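Local coordinates for protein D-glyceraldehyde dehydrogenase (NADP(+)) (Thermoplasma acidophilum, PDB 5IZD) that oxidises D-glyceraldehyde to (R)-glycerate with NADP(+) in the non-phosphorylated Entner-Doudoroff pathway, working as a homotetramer built as a dimer of dimers, at residues 268-273 with 302-307; 292-297 with 387-392. All blocks are in the same frame, centred on the assembly; numbering follows the deposited sequence.

Contact 1: residues 268-273 with 302-307; sequences TLLWAK and VELSRK
Leu270 reaches from helix 262-274 to Leu304 of helix 294-305 and straddles its beta carbon: CD1 of Leu270 lies 4.0 Å from CB of Leu304, and CD2 of Leu270 is equally far from that same CB. The side chains cross at about a right angle, and both methyls come closest there, the branch methyls of Leu304 only slightly farther from CD1 of Leu270. In Leu270 the CG sits opposite the carbonyl carbon (chi1 -77°), which sends the branch across the gap between the helices. This is the tight part. Towards Ser305 the fit slackens: CD2 of Leu270 stands 4.3 Å from the backbone N of Ser305 and 4.4 Å from its OG. That hydroxyl is hydrogen-bonded to Tyr274 OH and to the carbonyl of Phe301, so its polarity is met before it faces the leucine methyl. On the outer side of 302-307, Glu303 and Arg306 are exposed, whereas Leu304 also packs on Phe492 of a second subunit. The helices join on one face of the seven-stranded sheet of the catalytic domain of this aldehyde dehydrogenase. With 115 Å² buried and no hydrogen bond across it, the join is apolar and depends on shape rather than on directional bonds.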
ATOM      1  N   THR A 268      27.329 -20.874   8.648  1.00 31.59           N
ATOM      2  CA  THR A 268      26.763 -19.561   8.884  1.00 30.77           C
ATOM      3  C   THR A 268      27.507 -18.794  10.005  1.00 30.55           C
ATOM      4  O   THR A 268      27.668 -17.571   9.904  1.00 29.99           O
ATOM      5  CB  THR A 268      25.266 -19.636   9.218  1.00 30.53           C
ATOM      6  OG1 THR A 268      24.581 -20.421   8.217  1.00 30.64           O
ATOM      7  CG2 THR A 268      24.666 -18.248   9.347  1.00 29.86           C
ATOM      8  N   LEU A 269      27.899 -19.492  11.072  1.00 30.85           N
ATOM      9  CA  LEU A 269      28.625 -18.844  12.162  1.00 30.85           C
ATOM     10  C   LEU A 269      30.010 -18.374  11.711  1.00 30.89           C
ATOM     11  O   LEU A 269      30.452 -17.297  12.102  1.00 30.64           O
ATOM     12  CB  LEU A 269      28.794 -19.770  13.364  1.00 31.22           C
ATOM     13  CG  LEU A 269      29.487 -19.149  14.574  1.00 31.19           C
ATOM     14  CD1 LEU A 269      28.706 -17.944  15.089  1.00 30.80           C
ATOM     15  CD2 LEU A 269      29.608 -20.222  15.654  1.00 31.80           C
ATOM     16  N   LEU A 270      30.682 -19.167  10.885  1.00 31.30           N
ATOM     17  CA  LEU A 270      31.967 -18.710  10.320  1.00 31.46           C
ATOM     18  C   LEU A 270      31.777 -17.398   9.576  1.00 30.73           C
ATOM     19  O   LEU A 270      32.581 -16.456   9.734  1.00 30.43           O
ATOM     20  CB  LEU A 270      32.569 -19.760   9.397  1.00 32.19           C
ATOM     21  CG  LEU A 270      33.254 -20.965  10.049  1.00 32.98           C
ATOM     22  CD1 LEU A 270      33.583 -22.004   8.961  1.00 33.59           C
ATOM     23  CD2 LEU A 270      34.534 -20.537  10.763  1.00 33.05           C
ATOM     24  N   TRP A 271      30.743 -17.359   8.744  1.00 30.21           N
ATOM     25  CA  TRP A 271      30.362 -16.131   8.050  1.00 29.61           C
ATOM     26  C   TRP A 271      30.025 -14.982   9.037  1.00 29.09           C
ATOM     27  O   TRP A 271      30.653 -13.897   9.001  1.00 28.62           O
ATOM     28  CB  TRP A 271      29.192 -16.344   7.081  1.00 29.48           C
ATOM     29  CG  TRP A 271      28.845 -15.057   6.442  1.00 29.05           C
ATOM     30  CD1 TRP A 271      29.419 -14.513   5.315  1.00 29.04           C
ATOM     31  CD2 TRP A 271      27.882 -14.104   6.900  1.00 28.62           C
ATOM     32  NE1 TRP A 271      28.886 -13.280   5.069  1.00 28.62           N
ATOM     33  CE2 TRP A 271      27.962 -12.993   6.043  1.00 28.41           C
ATOM     34  CE3 TRP A 271      26.997 -14.056   7.986  1.00 28.45           C
ATOM     35  CZ2 TRP A 271      27.168 -11.877   6.216  1.00 28.02           C
ATOM     36  CZ3 TRP A 271      26.218 -12.905   8.168  1.00 28.03           C
ATOM     37  CH2 TRP A 271      26.311 -11.855   7.286  1.00 27.81           C
ATOM     38  N   ALA A 272      29.135 -15.259   9.986  1.00 28.76           N
ATOM     39  CA  ALA A 272      28.616 -14.209  10.837  1.00 28.42           C
ATOM     40  C   ALA A 272      29.645 -13.614  11.785  1.00 28.53           C
ATOM     41  O   ALA A 272      29.580 -12.428  12.092  1.00 28.14           O
ATOM     42  CB  ALA A 272      27.345 -14.691  11.595  1.00 28.43           C
ATOM     43  N   LYS A 273      30.625 -14.416  12.218  1.00 29.07           N
ATOM     44  CA  LYS A 273      31.676 -13.907  13.052  1.00 29.31           C
ATOM     45  C   LYS A 273      32.830 -13.275  12.266  1.00 29.48           C
ATOM     46  O   LYS A 273      33.369 -12.256  12.670  1.00 29.47           O
ATOM     47  CB  LYS A 273      32.284 -15.002  13.904  1.00 29.76           C
ATOM     48  CG  LYS A 273      33.256 -14.499  14.968  1.00 29.94           C
ATOM     49  CD  LYS A 273      32.613 -13.597  16.006  1.00 29.70           C
ATOM     50  CE  LYS A 273      32.802 -12.130  15.736  1.00 29.36           C
ATOM     51  NZ  LYS A 273      32.101 -11.293  16.729  1.00 29.19           N
ATOM     52  N   VAL A 302      35.845 -24.226  17.030  1.00 36.76           N
ATOM     53  CA  VAL A 302      37.272 -23.980  17.276  1.00 37.04           C
ATOM     54  C   VAL A 302      38.162 -24.532  16.133  1.00 37.42           C
ATOM     55  O   VAL A 302      39.056 -23.816  15.607  1.00 37.36           O
ATOM     56  CB  VAL A 302      37.698 -24.521  18.650  1.00 37.42           C
ATOM     57  CG1 VAL A 302      39.224 -24.423  18.795  1.00 37.62           C
ATOM     58  CG2 VAL A 302      36.988 -23.745  19.754  1.00 37.04           C
ATOM     59  N   GLU A 303      37.896 -25.785  15.743  1.00 38.04           N
ATOM     60  CA  GLU A 303      38.654 -26.468  14.660  1.00 38.64           C
ATOM     61  C   GLU A 303      38.531 -25.728  13.334  1.00 38.26           C
ATOM     62  O   GLU A 303      39.536 -25.505  12.666  1.00 38.09           O
ATOM     63  CB  GLU A 303      38.236 -27.937  14.500  1.00 39.35           C
ATOM     64  CG  GLU A 303      38.999 -28.745  13.467  0.50 39.88           C
ATOM     65  CD  GLU A 303      40.478 -28.900  13.776  0.50 40.44           C
ATOM     66  OE1 GLU A 303      41.232 -29.151  12.822  0.50 40.85           O
ATOM     67  OE2 GLU A 303      40.902 -28.775  14.952  0.50 40.55           O
ATOM     68  N   LEU A 304      37.334 -25.255  12.990  1.00 37.87           N
ATOM     69  CA  LEU A 304      37.189 -24.497  11.756  1.00 37.68           C
ATOM     70  C   LEU A 304      37.872 -23.110  11.791  1.00 37.63           C
ATOM     71  O   LEU A 304      38.488 -22.654  10.778  1.00 37.55           O
ATOM     72  CB  LEU A 304      35.725 -24.349  11.412  1.00 37.22           C
ATOM     73  CG  LEU A 304      35.101 -25.656  10.948  1.00 37.66           C
ATOM     74  CD1 LEU A 304      33.626 -25.593  11.249  1.00 37.35           C
ATOM     75  CD2 LEU A 304      35.341 -25.846   9.462  1.00 37.76           C
ATOM     76  N   SER A 305      37.748 -22.465  12.959  1.00 37.70           N
ATOM     77  CA  SER A 305      38.293 -21.136  13.212  1.00 37.71           C
ATOM     78  C   SER A 305      39.834 -21.109  13.051  1.00 39.02           C
ATOM     79  O   SER A 305      40.362 -20.136  12.585  1.00 37.79           O
ATOM     80  CB  SER A 305      37.875 -20.610  14.600  1.00 37.30           C
ATOM     81  OG  SER A 305      36.475 -20.271  14.650  1.00 36.80           O
ATOM     82  N   ARG A 306      40.503 -22.199  13.415  1.00 41.25           N
ATOM     83  CA  ARG A 306      41.987 -22.295  13.302  1.00 43.07           C
ATOM     84  C   ARG A 306      42.494 -22.340  11.874  1.00 43.13           C
ATOM     85  O   ARG A 306      43.694 -22.114  11.655  1.00 44.01           O
ATOM     86  CB  ARG A 306      42.502 -23.613  13.842  1.00 45.42           C
ATOM     87  CG  ARG A 306      42.215 -23.929  15.270  1.00 47.41           C
ATOM     88  CD  ARG A 306      42.612 -25.370  15.533  1.00 49.56           C
ATOM     89  NE  ARG A 306      43.952 -25.361  16.101  1.00 51.33           N
ATOM     90  CZ  ARG A 306      44.240 -25.632  17.374  1.00 53.46           C
ATOM     91  NH1 ARG A 306      45.510 -25.561  17.762  1.00 54.20           N
ATOM     92  NH2 ARG A 306      43.270 -25.988  18.259  1.00 54.40           N
ATOM     93  N   LYS A 307      41.641 -22.809  10.961  1.00 42.81           N
ATOM     94  CA  LYS A 307      41.959 -22.987   9.558  1.00 43.00           C
ATOM     95  C   LYS A 307      41.976 -21.690   8.768  1.00 43.16           C
ATOM     96  O   LYS A 307      42.444 -21.703   7.624  1.00 43.50           O
ATOM     97  CB  LYS A 307      40.963 -23.943   8.897  1.00 43.35           C
TER

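Contact 2: residues 292-297 with 387-392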
ATOM      1  N   ASP A 292      22.648 -29.991  24.925  1.00 41.56           N
ATOM      2  CA  ASP A 292      22.815 -31.304  24.250  1.00 42.18           C
ATOM      3  C   ASP A 292      23.955 -31.344  23.191  1.00 41.73           C
ATOM      4  O   ASP A 292      24.579 -32.382  22.997  1.00 42.26           O
ATOM      5  CB  ASP A 292      21.502 -31.728  23.565  1.00 42.55           C
ATOM      6  CG  ASP A 292      20.319 -32.015  24.563  1.00 43.23           C
ATOM      7  OD1 ASP A 292      20.510 -31.947  25.801  1.00 43.93           O
ATOM      8  OD2 ASP A 292      19.195 -32.295  24.090  1.00 43.27           O
ATOM      9  N   ILE A 293      24.210 -30.234  22.504  1.00 40.77           N
ATOM     10  CA  ILE A 293      25.166 -30.204  21.398  1.00 40.42           C
ATOM     11  C   ILE A 293      26.328 -29.176  21.568  1.00 40.16           C
ATOM     12  O   ILE A 293      27.152 -29.077  20.681  1.00 39.93           O
ATOM     13  CB  ILE A 293      24.493 -29.944  20.009  1.00 39.74           C
ATOM     14  CG1 ILE A 293      23.630 -28.694  20.052  1.00 39.04           C
ATOM     15  CG2 ILE A 293      23.669 -31.130  19.547  1.00 40.54           C
ATOM     16  CD1 ILE A 293      23.377 -28.032  18.716  1.00 38.27           C
ATOM     17  N   TYR A 294      26.352 -28.428  22.671  1.00 40.29           N
ATOM     18  CA  TYR A 294      27.317 -27.389  22.945  1.00 39.85           C
ATOM     19  C   TYR A 294      28.756 -27.916  22.797  1.00 40.63           C
ATOM     20  O   TYR A 294      29.570 -27.263  22.152  1.00 39.13           O
ATOM     21  CB  TYR A 294      27.083 -26.793  24.344  1.00 40.10           C
ATOM     22  CG  TYR A 294      28.066 -25.720  24.771  1.00 39.84           C
ATOM     23  CD1 TYR A 294      29.300 -26.071  25.334  1.00 40.67           C
ATOM     24  CD2 TYR A 294      27.796 -24.376  24.598  1.00 39.23           C
ATOM     25  CE1 TYR A 294      30.227 -25.110  25.711  1.00 40.48           C
ATOM     26  CE2 TYR A 294      28.733 -23.388  24.955  1.00 39.16           C
ATOM     27  CZ  TYR A 294      29.926 -23.762  25.524  1.00 39.80           C
ATOM     28  OH  TYR A 294      30.892 -22.848  25.884  1.00 39.92           O
ATOM     29  N   ASP A 295      29.043 -29.096  23.339  1.00 41.87           N
ATOM     30  CA  ASP A 295      30.438 -29.602  23.329  1.00 43.25           C
ATOM     31  C   ASP A 295      30.943 -29.931  21.923  1.00 42.63           C
ATOM     32  O   ASP A 295      32.038 -29.484  21.537  1.00 42.11           O
ATOM     33  CB  ASP A 295      30.609 -30.819  24.241  1.00 45.04           C
ATOM     34  CG  ASP A 295      30.427 -30.478  25.719  1.00 46.22           C
ATOM     35  OD1 ASP A 295      30.858 -29.409  26.205  1.00 46.73           O
ATOM     36  OD2 ASP A 295      29.841 -31.299  26.427  1.00 48.52           O
ATOM     37  N   THR A 296      30.141 -30.680  21.153  1.00 42.20           N
ATOM     38  CA  THR A 296      30.480 -30.920  19.734  1.00 41.77           C
ATOM     39  C   THR A 296      30.531 -29.640  18.931  1.00 40.25           C
ATOM     40  O   THR A 296      31.522 -29.435  18.172  1.00 39.94           O
ATOM     41  CB  THR A 296      29.520 -31.862  19.017  1.00 42.24           C
ATOM     42  OG1 THR A 296      29.619 -33.114  19.639  1.00 43.47           O
ATOM     43  CG2 THR A 296      29.939 -32.091  17.568  1.00 42.24           C
ATOM     44  N   PHE A 297      29.517 -28.784  19.110  1.00 38.93           N
ATOM     45  CA  PHE A 297      29.477 -27.516  18.385  1.00 37.77           C
ATOM     46  C   PHE A 297      30.760 -26.674  18.622  1.00 37.19           C
ATOM     47  O   PHE A 297      31.437 -26.274  17.663  1.00 36.69           O
ATOM     48  CB  PHE A 297      28.219 -26.695  18.704  1.00 37.18           C
ATOM     49  CG  PHE A 297      28.020 -25.522  17.778  1.00 36.35           C
ATOM     50  CD1 PHE A 297      28.671 -24.319  17.995  1.00 35.95           C
ATOM     51  CD2 PHE A 297      27.207 -25.629  16.673  1.00 36.16           C
ATOM     52  CE1 PHE A 297      28.491 -23.246  17.139  1.00 35.21           C
ATOM     53  CE2 PHE A 297      27.034 -24.572  15.805  1.00 35.45           C
ATOM     54  CZ  PHE A 297      27.654 -23.375  16.043  1.00 35.02           C
ATOM     55  N   ILE A 387      34.136 -13.830  20.156  1.00 31.14           N
ATOM     56  CA  ILE A 387      32.794 -14.182  20.580  1.00 31.32           C
ATOM     57  C   ILE A 387      32.858 -15.071  21.820  1.00 32.25           C
ATOM     58  O   ILE A 387      33.738 -15.894  21.952  1.00 32.57           O
ATOM     59  CB  ILE A 387      31.993 -14.819  19.410  1.00 31.12           C
ATOM     60  CG1 ILE A 387      30.491 -14.971  19.759  1.00 31.01           C
ATOM     61  CG2 ILE A 387      32.564 -16.182  19.020  1.00 31.59           C
ATOM     62  CD1 ILE A 387      29.582 -15.155  18.556  1.00 30.62           C
ATOM     63  N   GLY A 388      31.909 -14.871  22.741  1.00 32.78           N
ATOM     64  CA  GLY A 388      31.666 -15.780  23.865  1.00 33.60           C
ATOM     65  C   GLY A 388      30.479 -16.643  23.570  1.00 33.91           C
ATOM     66  O   GLY A 388      29.581 -16.214  22.800  1.00 33.32           O
ATOM     67  N   ALA A 389      30.447 -17.818  24.222  1.00 34.82           N
ATOM     68  CA  ALA A 389      29.426 -18.810  24.048  1.00 35.32           C
ATOM     69  C   ALA A 389      28.871 -19.242  25.405  1.00 36.73           C
ATOM     70  O   ALA A 389      29.578 -19.277  26.409  1.00 36.91           O
ATOM     71  CB  ALA A 389      29.947 -20.016  23.301  1.00 35.40           C
ATOM     72  N   ARG A 390      27.581 -19.566  25.409  1.00 37.54           N
ATOM     73  CA  ARG A 390      26.892 -19.999  26.615  1.00 39.33           C
ATOM     74  C   ARG A 390      25.839 -21.048  26.276  1.00 38.80           C
ATOM     75  O   ARG A 390      25.276 -21.048  25.182  1.00 37.39           O
ATOM     76  CB  ARG A 390      26.241 -18.807  27.319  1.00 40.61           C
ATOM     77  CG  ARG A 390      25.597 -19.149  28.653  1.00 43.01           C
ATOM     78  CD  ARG A 390      24.508 -18.152  29.014  1.00 44.57           C
ATOM     79  NE  ARG A 390      23.948 -18.407  30.337  1.00 47.00           N
ATOM     80  CZ  ARG A 390      22.827 -19.088  30.555  1.00 48.47           C
ATOM     81  NH1 ARG A 390      22.140 -19.583  29.535  1.00 48.84           N
ATOM     82  NH2 ARG A 390      22.391 -19.272  31.794  1.00 50.50           N
ATOM     83  N   LYS A 391      25.580 -21.940  27.225  1.00 39.61           N
ATOM     84  CA  LYS A 391      24.586 -23.021  27.042  1.00 40.01           C
ATOM     85  C   LYS A 391      23.196 -22.468  27.176  1.00 39.51           C
ATOM     86  O   LYS A 391      22.994 -21.489  27.893  1.00 39.39           O
ATOM     87  CB  LYS A 391      24.725 -24.125  28.079  1.00 41.27           C
ATOM     88  CG  LYS A 391      25.932 -25.015  27.870  1.00 42.15           C
ATOM     89  CD  LYS A 391      26.214 -25.955  29.041  1.00 43.26           C
ATOM     90  CE  LYS A 391      27.601 -26.527  28.870  1.00 44.05           C
ATOM     91  NZ  LYS A 391      27.781 -27.567  29.912  1.00 45.51           N
ATOM     92  N   ILE A 392      22.255 -23.085  26.471  1.00 39.20           N
ATOM     93  CA  ILE A 392      20.855 -22.913  26.762  1.00 39.11           C
ATOM     94  C   ILE A 392      20.123 -24.295  26.830  1.00 39.81           C
ATOM     95  O   ILE A 392      20.645 -25.324  26.354  1.00 39.86           O
ATOM     96  CB  ILE A 392      20.153 -22.004  25.738  1.00 38.60           C
ATOM     97  CG1 ILE A 392      20.295 -22.604  24.327  1.00 38.67           C
ATOM     98  CG2 ILE A 392      20.645 -20.555  25.847  1.00 37.78           C
ATOM     99  CD1 ILE A 392      19.510 -21.906  23.247  1.00 38.22           C
TER
HETATM  100  O   HOH W   1      30.722 -28.285  28.655  1.00 52.68           O
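The first turn of helix 294-305 comes up against strand 386-392 with Tyr294 and Lys391 as the nearest residues, their CA atoms 6.6 Å apart, and no hydrogen bond links the two backbones directly. Tyr294 bridges the gap with its ring. Its CG lies anti to the backbone N (chi1 178°), which swings the phenol off the helix and over the strand. Lys391 passes across one face: its CG is 4.1 Å from the ring centroid and 25° off the normal, a CH-pi contact displaced toward the rim. The lysine chain runs extended beyond CG at about a right angle to the tyrosine, and its CE comes within 3.9 Å of Tyr294 CD1. Ala389, two residues earlier on the strand, offers its methyl to the ring's far end, with CB 3.9 Å from Tyr294 CE2. Strand 386-392 runs parallel between 284-290 and 366-369 in the seven-stranded sheet of the aldehyde dehydrogenase catalytic domain, and helix 294-305 directly follows 284-290, packing back on the sheet. With Tyr294 reduced to an alanine, a gap would probably open beside Ala389 and the aliphatic part of Lys391 would lose the face it lies on. At the solvent edge, a water donates to OD1 of Asp295 at 2.7 Å and accepts a weak bond from NZ of Lys391, relaying between opposite charges whose atoms stand 5.2 Å apart, Asp295 OD1 to Lys391 NZ. On the strand's other side, Arg390 forms a salt bridge with Glu397 of helix 395-403.

Both contacts use helix 294-305: contact 2 holds its first turn to strand 386-392, contact 1 its last turn to helix 262-274. Their centres are 14 Å apart, and packing connects them, CD2 of Leu269 lying 3.5 Å from CE1 of Phe297 and CD of Lys273 lying 3.7 Å from CB of Ile387. Contact 1 is buried, with a second subunit close by. Contact 2 is only partly buried and meets no other chain. The chemistry follows: mostly aliphatic contact with a serine at its margin at 268-273 with 302-307, but an aromatic face, a lysine chain and a weak water link between opposite charges at 292-297 with 387-392, which also buries more surface, 201 against 115 Å².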